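Local coordinates for tellurite resistance protein of COG3793 (Nostoc punctiforme, PDB 2OU3), which probably takes part in tellurite resistance as an all-helical TerB-family protein that binds zinc and an indole carbaldehyde, at residues P24-S29 with D65-D70; Y32-L37 with K72-D77. All blocks are in the same frame, centred on the assembly; numbering follows the deposited sequence.

Interaction 1: P24-S29 with D65-D70; sequences PTNEDS and DWVIED. With I3A (1H-indole-3-carbaldehyde), chain E.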
loop_
_atom_site.group_PDB
_atom_site.type_symbol
_atom_site.label_atom_id
_atom_site.label_comp_id
_atom_site.label_asym_id
_atom_site.label_seq_id
_atom_site.Cartn_x
_atom_site.Cartn_y
_atom_site.Cartn_z
ATOM N N PRO A 24 9.910 2.862 -11.310
ATOM C CA PRO A 24 9.902 2.507 -12.740
ATOM C C PRO A 24 9.546 3.700 -13.626
ATOM O O PRO A 24 8.806 4.615 -13.198
ATOM C CB PRO A 24 8.802 1.421 -12.839
ATOM C CG PRO A 24 8.756 0.840 -11.457
ATOM C CD PRO A 24 8.940 2.037 -10.555
ATOM N N THR A 25 10.040 3.667 -14.860
ATOM C CA THR A 25 9.674 4.669 -15.847
ATOM C C THR A 25 8.173 4.608 -16.048
ATOM O O THR A 25 7.548 3.547 -15.826
ATOM C CB THR A 25 10.395 4.423 -17.183
ATOM O OG1 THR A 25 10.042 3.139 -17.663
ATOM C CG2 THR A 25 11.945 4.522 -17.013
ATOM N N ASN A 26 7.588 5.723 -16.465
ATOM C CA ASN A 26 6.161 5.694 -16.832
ATOM C C ASN A 26 5.861 4.672 -17.903
ATOM O O ASN A 26 4.801 4.018 -17.862
ATOM C CB ASN A 26 5.658 7.044 -17.295
ATOM C CG ASN A 26 5.572 8.031 -16.161
ATOM O OD1 ASN A 26 4.935 7.779 -15.154
ATOM N ND2 ASN A 26 6.238 9.151 -16.316
ATOM N N GLU A 27 6.775 4.531 -18.860
ATOM C CA GLU A 27 6.645 3.541 -19.920
ATOM C C GLU A 27 6.519 2.112 -19.350
ATOM O O GLU A 27 5.684 1.333 -19.760
ATOM C CB GLU A 27 7.841 3.665 -20.850
ATOM C CG GLU A 27 7.791 4.934 -21.732
ATOM C CD GLU A 27 8.114 6.253 -20.994
ATOM O OE1 GLU A 27 8.870 6.224 -20.004
ATOM O OE2 GLU A 27 7.620 7.324 -21.440
ATOM N N ASP A 28 7.395 1.781 -18.405
ATOM C CA ASP A 28 7.353 0.483 -17.740
ATOM C C ASP A 28 6.094 0.273 -16.904
ATOM O O ASP A 28 5.522 -0.817 -16.923
ATOM C CB ASP A 28 8.595 0.229 -16.882
ATOM C CG ASP A 28 9.778 -0.357 -17.682
ATOM O OD1 ASP A 28 9.593 -0.746 -18.869
ATOM O OD2 ASP A 28 10.892 -0.468 -17.088
ATOM N N SER A 29 5.646 1.306 -16.184
ATOM C CA SER A 29 4.390 1.194 -15.447
ATOM C C SER A 29 3.256 0.892 -16.408
ATOM O O SER A 29 2.404 0.031 -16.136
ATOM C CB SER A 29 4.084 2.473 -14.627
ATOM O OG SER A 29 5.004 2.635 -13.542
ATOM N N ASP A 65 0.005 11.391 -15.776
ATOM C CA ASP A 65 -1.401 11.299 -16.192
ATOM C C ASP A 65 -1.617 10.554 -17.497
ATOM O O ASP A 65 -2.622 9.853 -17.663
ATOM C CB ASP A 65 -2.015 12.686 -16.373
ATOM C CG ASP A 65 -2.316 13.376 -15.042
ATOM O OD1 ASP A 65 -2.114 12.778 -13.958
ATOM O OD2 ASP A 65 -2.759 14.528 -15.108
ATOM N N TRP A 66 -0.714 10.748 -18.456
ATOM C CA TRP A 66 -0.842 10.021 -19.708
ATOM C C TRP A 66 -1.026 8.513 -19.506
ATOM O O TRP A 66 -1.718 7.866 -20.293
ATOM C CB TRP A 66 0.317 10.294 -20.691
ATOM C CG TRP A 66 1.640 9.569 -20.451
ATOM C CD1 TRP A 66 2.782 10.112 -19.914
ATOM C CD2 TRP A 66 1.984 8.224 -20.835
ATOM N NE1 TRP A 66 3.782 9.181 -19.906
ATOM C CE2 TRP A 66 3.327 8.016 -20.465
ATOM C CE3 TRP A 66 1.281 7.175 -21.435
ATOM C CZ2 TRP A 66 3.972 6.808 -20.662
ATOM C CZ3 TRP A 66 1.926 5.969 -21.648
ATOM C CH2 TRP A 66 3.257 5.794 -21.258
ATOM N N VAL A 67 -0.359 7.939 -18.497
ATOM C CA VAL A 67 -0.402 6.509 -18.309
ATOM C C VAL A 67 -1.828 6.071 -18.019
ATOM O O VAL A 67 -2.313 5.105 -18.586
ATOM C CB VAL A 67 0.552 6.054 -17.188
ATOM C CG1 VAL A 67 0.438 4.481 -16.885
ATOM C CG2 VAL A 67 1.980 6.435 -17.535
ATOM N N ILE A 68 -2.506 6.790 -17.133
ATOM C CA ILE A 68 -3.882 6.447 -16.765
ATOM C C ILE A 68 -4.868 6.745 -17.896
ATOM O O ILE A 68 -5.742 5.921 -18.217
ATOM C CB ILE A 68 -4.321 7.167 -15.446
ATOM C CG1 ILE A 68 -3.361 6.824 -14.310
ATOM C CG2 ILE A 68 -5.765 6.789 -15.079
ATOM C CD1 ILE A 68 -3.170 5.324 -13.997
ATOM N N GLU A 69 -4.726 7.896 -18.532
ATOM C CA GLU A 69 -5.606 8.212 -19.656
ATOM C C GLU A 69 -5.518 7.156 -20.763
ATOM O O GLU A 69 -6.520 6.722 -21.341
ATOM C CB GLU A 69 -5.253 9.566 -20.225
ATOM C CG GLU A 69 -5.529 10.683 -19.238
ATOM C CD GLU A 69 -7.018 10.924 -18.996
ATOM O OE1 GLU A 69 -7.888 10.283 -19.643
ATOM O OE2 GLU A 69 -7.305 11.763 -18.117
ATOM N N ASP A 70 -4.297 6.712 -21.023
ATOM C CA ASP A 70 -4.047 5.703 -22.063
ATOM C C ASP A 70 -4.547 4.289 -21.641
ATOM O O ASP A 70 -5.045 3.526 -22.484
ATOM C CB ASP A 70 -2.556 5.722 -22.422
ATOM C CG ASP A 70 -2.183 4.747 -23.487
ATOM O OD1 ASP A 70 -2.366 5.081 -24.664
ATOM O OD2 ASP A 70 -1.631 3.687 -23.140
HETATM O O I3A E . 5.509 0.068 -12.518
HETATM C "C3'" I3A E . 5.111 -0.718 -11.661
HETATM C C3 I3A E . 5.698 -2.080 -11.656
HETATM C C2 I3A E . 5.400 -3.038 -10.725
HETATM N N I3A E . 6.150 -4.153 -11.023
HETATM C C8 I3A E . 6.919 -3.954 -12.113
HETATM C C9 I3A E . 6.691 -2.589 -12.607
HETATM C C4 I3A E . 7.393 -2.091 -13.715
HETATM C C5 I3A E . 8.274 -2.927 -14.360
HETATM C C6 I3A E . 8.515 -4.234 -13.904
HETATM C C7 I3A E . 7.844 -4.722 -12.793
HETATM O O HOH W 1 6.939 9.463 -19.643
#
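Asn26 meets both Val67 and Trp66 through its CB. Val67 CG2 comes up to Asn26 CB at 3.7 Å and touches the Asn26 carbonyl oxygen as well; one methyl thus packs against the first turn of helix 26-41. The same methyl also lies over a face of the Trp66 ring, while Asn26 CB approaches that ring obliquely, 3.8 Å from Trp66 CZ2. The indole is brought here by its first torsion (chi1 79°), which sets CG between the backbone N and the carbonyl carbon. No direct hydrogen bond joins the segments. A water does so instead, accepting from Trp66 NE1 at 3.2 Å and, weakly, from Asn26 ND2; it donates to Glu27 OE2 in one of two conformers. The contact joins the start of helix 26-41 to helix 65-73 within the helical TerB fold. Thr25 is the N-cap of the former helix, its OG1 accepting from Asp28 N at 3.1 Å (N-H...O angle 157°). Asn26 OD1 accepts from Ala64 N, the residue before Asp65, which fixes the amide's rotation. Ser29 OG, in the first turn of helix 26-41, donates to the aldehyde oxygen O of 1H-indole-3-carbaldehyde at 2.8 Å; Pro24 CG, in the loop before the helix, lies 3.5 Å from that O. Asp28 OD2 and Thr25 N hydrogen-bond to Tyr161 OH of the second subunit.

Interaction 2: Y32-L37 with K72-D77; sequences YMKSVL and KTYEAD. With I3A (1H-indole-3-carbaldehyde), chain E.
Segments 32-37 and 72-77 come nearest where the CA atoms of Leu37 and Ala76 lie 6.1 Å apart, Ala76 being the centre of an inverse gamma turn. There the two CB atoms, Leu37 CB and Ala76 CB, meet at 4.0 Å. The larger part of the contact belongs to Lys34, whose aliphatic chain is laid across the face of the Tyr74 ring. Its CG makes a CH-pi contact 3.6 Å from the ring centroid and 13° off the normal. Extended beyond CG, the chain runs on over the ring until CE stands 3.6 Å from Tyr74 CD1. The tyrosine is turned into this place with CG anti to its backbone N (chi1 -177°). Leu37 CD1 adds an apolar touch at 4.3 Å from Tyr74 CD2, approaching obliquely. The polar ends of the crossed pair are engaged elsewhere: Lys34 NZ forms a salt bridge with Asp70, and Tyr74 OH is hydrogen-bonded to Glu78, which together help hold chain and ring in place. On another side of helix 26-41, the ring of Tyr32 has C2 of 1H-indole-3-carbaldehyde over the centre of one face and Val36 CG2 toward the rim of the other, with Tyr32 CE1 3.4 Å from the ligand N. Tyr32 OH is hydrogen-bonded to Asp96 and Ser100, tying this wall of the ligand pocket to helix 94-106 of the TerB helical fold.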
loop_
_atom_site.group_PDB
_atom_site.type_symbol
_atom_site.label_atom_id
_atom_site.label_comp_id
_atom_site.label_asym_id
_atom_site.label_seq_id
_atom_site.Cartn_x
_atom_site.Cartn_y
_atom_site.Cartn_z
ATOM N N TYR A 32 3.634 -2.736 -17.821
ATOM C CA TYR A 32 3.293 -3.636 -16.724
ATOM C C TYR A 32 1.779 -3.727 -16.531
ATOM O O TYR A 32 1.218 -4.836 -16.475
ATOM C CB TYR A 32 3.943 -3.161 -15.439
ATOM C CG TYR A 32 3.521 -3.913 -14.181
ATOM C CD1 TYR A 32 4.127 -5.107 -13.827
ATOM C CD2 TYR A 32 2.521 -3.416 -13.348
ATOM C CE1 TYR A 32 3.747 -5.795 -12.683
ATOM C CE2 TYR A 32 2.139 -4.090 -12.213
ATOM C CZ TYR A 32 2.757 -5.260 -11.862
ATOM O OH TYR A 32 2.369 -5.903 -10.707
HETATM N N MSE A 33 1.107 -2.582 -16.466
HETATM C CA MSE A 33 -0.347 -2.549 -16.261
HETATM C C MSE A 33 -1.103 -3.116 -17.438
HETATM O O MSE A 33 -2.111 -3.780 -17.257
HETATM C CB MSE A 33 -0.860 -1.142 -15.970
HETATM C CG MSE A 33 -0.616 -0.697 -14.569
HETATM SE SE MSE A 33 -1.352 -1.914 -13.238
HETATM C CE MSE A 33 -2.968 -2.280 -14.040
ATOM N N LYS A 34 -0.624 -2.857 -18.663
ATOM C CA LYS A 34 -1.218 -3.483 -19.839
ATOM C C LYS A 34 -1.122 -5.002 -19.749
ATOM O O LYS A 34 -2.039 -5.710 -20.116
ATOM C CB LYS A 34 -0.584 -2.972 -21.152
ATOM C CG LYS A 34 -1.046 -1.537 -21.482
ATOM C CD LYS A 34 -0.293 -0.858 -22.608
ATOM C CE LYS A 34 -0.933 0.505 -22.942
ATOM N NZ LYS A 34 -0.284 1.207 -24.090
ATOM N N SER A 35 0.002 -5.501 -19.246
ATOM C CA SER A 35 0.185 -6.936 -19.075
ATOM C C SER A 35 -0.826 -7.483 -18.062
ATOM O O SER A 35 -1.440 -8.535 -18.246
ATOM C CB SER A 35 1.599 -7.206 -18.580
ATOM O OG SER A 35 2.513 -6.738 -19.524
ATOM N N VAL A 36 -0.977 -6.744 -16.975
ATOM C CA VAL A 36 -1.859 -7.130 -15.885
ATOM C C VAL A 36 -3.283 -7.190 -16.395
ATOM O O VAL A 36 -3.994 -8.170 -16.131
ATOM C CB VAL A 36 -1.749 -6.142 -14.695
ATOM C CG1 VAL A 36 -2.962 -6.297 -13.728
ATOM C CG2 VAL A 36 -0.409 -6.328 -13.949
ATOM N N LEU A 37 -3.707 -6.154 -17.131
ATOM C CA LEU A 37 -5.052 -6.124 -17.684
ATOM C C LEU A 37 -5.273 -7.240 -18.690
ATOM O O LEU A 37 -6.338 -7.881 -18.684
ATOM C CB LEU A 37 -5.352 -4.782 -18.353
ATOM C CG LEU A 37 -5.403 -3.574 -17.434
ATOM C CD1 LEU A 37 -5.505 -2.310 -18.265
ATOM C CD2 LEU A 37 -6.582 -3.735 -16.456
ATOM N N LYS A 72 -7.199 3.892 -19.722
ATOM C CA LYS A 72 -8.658 4.025 -19.818
ATOM C C LYS A 72 -9.202 3.587 -21.172
ATOM O O LYS A 72 -10.225 2.919 -21.228
ATOM C CB LYS A 72 -9.130 5.456 -19.512
ATOM C CG LYS A 72 -9.060 5.771 -18.021
ATOM C CD LYS A 72 -9.875 6.979 -17.603
ATOM C CE LYS A 72 -9.037 8.231 -17.425
ATOM N NZ LYS A 72 -9.484 9.049 -16.240
ATOM N N THR A 73 -8.496 3.937 -22.246
ATOM C CA THR A 73 -8.910 3.614 -23.624
ATOM C C THR A 73 -8.309 2.299 -24.149
ATOM O O THR A 73 -8.642 1.828 -25.241
ATOM C CB THR A 73 -8.504 4.753 -24.569
ATOM O OG1 THR A 73 -7.071 4.913 -24.552
ATOM C CG2 THR A 73 -9.171 6.073 -24.134
ATOM N N TYR A 74 -7.437 1.684 -23.363
ATOM C CA TYR A 74 -6.756 0.488 -23.800
ATOM C C TYR A 74 -7.693 -0.707 -23.831
ATOM O O TYR A 74 -8.371 -1.023 -22.848
ATOM C CB TYR A 74 -5.601 0.175 -22.880
ATOM C CG TYR A 74 -4.765 -1.038 -23.278
ATOM C CD1 TYR A 74 -3.917 -0.994 -24.373
ATOM C CD2 TYR A 74 -4.737 -2.183 -22.476
ATOM C CE1 TYR A 74 -3.115 -2.086 -24.710
ATOM C CE2 TYR A 74 -3.943 -3.283 -22.808
ATOM C CZ TYR A 74 -3.130 -3.217 -23.915
ATOM O OH TYR A 74 -2.340 -4.283 -24.248
ATOM N N GLU A 75 -7.692 -1.363 -24.975
ATOM C CA GLU A 75 -8.407 -2.598 -25.179
ATOM C C GLU A 75 -7.371 -3.702 -25.021
ATOM O O GLU A 75 -6.449 -3.842 -25.840
ATOM C CB GLU A 75 -9.021 -2.631 -26.582
ATOM C CG GLU A 75 -10.461 -2.105 -26.638
ATOM C CD GLU A 75 -11.479 -3.157 -26.187
ATOM O OE1 GLU A 75 -11.639 -3.354 -24.960
ATOM O OE2 GLU A 75 -12.117 -3.786 -27.064
ATOM N N ALA A 76 -7.505 -4.466 -23.952
ATOM C CA ALA A 76 -6.491 -5.433 -23.578
ATOM C C ALA A 76 -6.686 -6.709 -24.377
ATOM O O ALA A 76 -6.921 -7.773 -23.807
ATOM C CB ALA A 76 -6.554 -5.714 -22.082
ATOM N N ASP A 77 -6.562 -6.585 -25.692
ATOM C CA ASP A 77 -6.790 -7.689 -26.606
ATOM C C ASP A 77 -5.517 -8.114 -27.333
ATOM O O ASP A 77 -5.586 -8.857 -28.314
ATOM C CB ASP A 77 -7.857 -7.291 -27.648
ATOM C CG ASP A 77 -9.218 -6.970 -27.021
ATOM O OD1 ASP A 77 -9.548 -7.527 -25.945
ATOM O OD2 ASP A 77 -9.962 -6.164 -27.630
HETATM O O I3A E . 5.509 0.068 -12.518
HETATM C "C3'" I3A E . 5.111 -0.718 -11.661
HETATM C C3 I3A E . 5.698 -2.080 -11.656
HETATM C C2 I3A E . 5.400 -3.038 -10.725
HETATM N N I3A E . 6.150 -4.153 -11.023
HETATM C C8 I3A E . 6.919 -3.954 -12.113
HETATM C C9 I3A E . 6.691 -2.589 -12.607
HETATM C C4 I3A E . 7.393 -2.091 -13.715
HETATM C C5 I3A E . 8.274 -2.927 -14.360
HETATM C C6 I3A E . 8.515 -4.234 -13.904
HETATM C C7 I3A E . 7.844 -4.722 -12.793
#

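In the fold
From the N terminus, the chain passes through helix 4-18 and reaches the start of helix 26-41, where interaction 1 has its first segment; interaction 2 takes its first segment further along the same helix. Helix 48-60 follows, and the chain then runs through helix 65-73 in broadly the same direction as helix 26-41, closing interaction 1 after 35 intervening residues and interaction 2, at the end of that helix and just beyond, after 34. The two loops therefore cross rather than nest. Their centres lie about 11 Å apart, and the salt bridge between Asp70 and Lys34 joins the two contacts. Both lie along helix 26-41, which also contributes Asp28, Ser29 and Tyr32 to the ligand pocket.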